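Local coordinates for DUF3194 domain-containing protein (PDB 3UEB), which is of unknown function but belongs to the UPF0440 (DUF3194) family and adopts an alpha-and-beta fold, paired two-fold symmetrically in the deposited assembly, at the interface of chains A and B. Coordinates in Å, arbitrary orientation; residue numbers count along the deposited sequence, not the author numbering. Chains: chain A/B, Putative uncharacterized protein.

The interface of chains A and B. Residues chain A 57, 59-60; chain B 48-49.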
# COMPACT_ATOMS: atom_id res chain seq x y z
N ASN A 57 10.21 -8.53 0.53
CA ASN A 57 11.46 -8.96 1.14
C ASN A 57 11.79 -10.36 0.62
O ASN A 57 11.44 -11.37 1.24
CB ASN A 57 11.30 -9.00 2.67
CG ASN A 57 12.61 -9.27 3.38
OD1 ASN A 57 13.50 -9.95 2.85
ND2 ASN A 57 12.73 -8.74 4.60
N GLU A 59 14.69 -11.89 0.47
CA GLU A 59 15.66 -12.66 1.25
C GLU A 59 15.21 -13.27 2.57
O GLU A 59 15.83 -14.21 3.04
CB GLU A 59 16.92 -11.82 1.47
CG GLU A 59 17.77 -11.71 0.21
CD GLU A 59 19.24 -11.93 0.49
OE1 GLU A 59 19.85 -11.04 1.12
OE2 GLU A 59 19.78 -12.98 0.09
N GLU A 60 14.12 -12.76 3.15
CA GLU A 60 13.66 -13.31 4.43
C GLU A 60 12.22 -13.83 4.43
O GLU A 60 11.76 -14.36 5.44
CB GLU A 60 13.83 -12.26 5.53
CG GLU A 60 15.27 -11.80 5.76
CD GLU A 60 15.37 -10.58 6.67
OE1 GLU A 60 14.85 -9.51 6.30
OE2 GLU A 60 15.96 -10.69 7.76
N LYS B 48 16.63 -4.54 1.37
CA LYS B 48 16.37 -5.82 2.00
C LYS B 48 14.90 -5.95 2.34
O LYS B 48 14.27 -6.98 2.11
CB LYS B 48 17.20 -5.97 3.28
CG LYS B 48 17.14 -7.36 3.87
CD LYS B 48 18.02 -7.47 5.09
CE LYS B 48 18.20 -8.92 5.49
NZ LYS B 48 18.83 -9.70 4.38
N ASP B 49 14.34 -4.88 2.88
CA ASP B 49 12.94 -4.91 3.27
C ASP B 49 12.28 -3.54 3.10
O ASP B 49 12.81 -2.51 3.52
CB ASP B 49 12.83 -5.39 4.72
CG ASP B 49 11.39 -5.60 5.17
OD1 ASP B 49 10.66 -6.38 4.53
OD2 ASP B 49 10.99 -4.99 6.17
O HOH W 1 15.18 -8.89 0.45
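Side-chain oxygen OD1 of A:Asn57 is gripped by the backbone N-H of A:Glu60 and by a water that also holds the backbone O of B:Lys48 across the interface. A:Asn57 OD1 accepts a hydrogen bond from the backbone N of A:Glu60 at 2.9 Å, the donor lying well above the carbonyl plane. The water lies 2.7 Å from B:Lys48 O; the N-H of A:Glu59 points at it (164° at the hydrogen), so its own hydrogens are probably directed to A:Asn57 OD1 and B:Lys48 O, two acceptors that cannot bond to each other directly. Amide nitrogen A:Asn57 ND2 gives a nearly straight hydrogen bond to carboxylate oxygen OE1 of A:Glu60 at 2.8 Å, on the anti side of that oxygen and close to the amide plane. Together the two bonds within chain A fix the rotation of the amide and support its N/O assignment. Across the interface, A:Asn57 ND2 also makes a weak, bent hydrogen bond to OD1 of B:Asp49 at 3.1 Å, the amide and carboxylate planes being turned 42° apart. The side chain of B:Lys48 crosses A:Glu60 at about a right angle, B:Lys48 CE packing 3.5 Å from carboxylate carbon A:Glu60 CD. A bend at the last torsion (chi4 60°) carries B:Lys48 NZ toward A:Glu59 OE1, a loose salt bridge at 3.7 Å. An alanine in place of A:Asn57 would probably leave the backbone N of A:Glu60 and the water without their OD1 partner and free the A:Glu60 carboxylate to turn. The patch joins the loop between A strands 49-56 and 63-71 to the start of B strand 49-58, at one end of the paired edge strands; two-fold symmetry repeats it with the chains exchanged, although the structure alone does not establish a biological dimer.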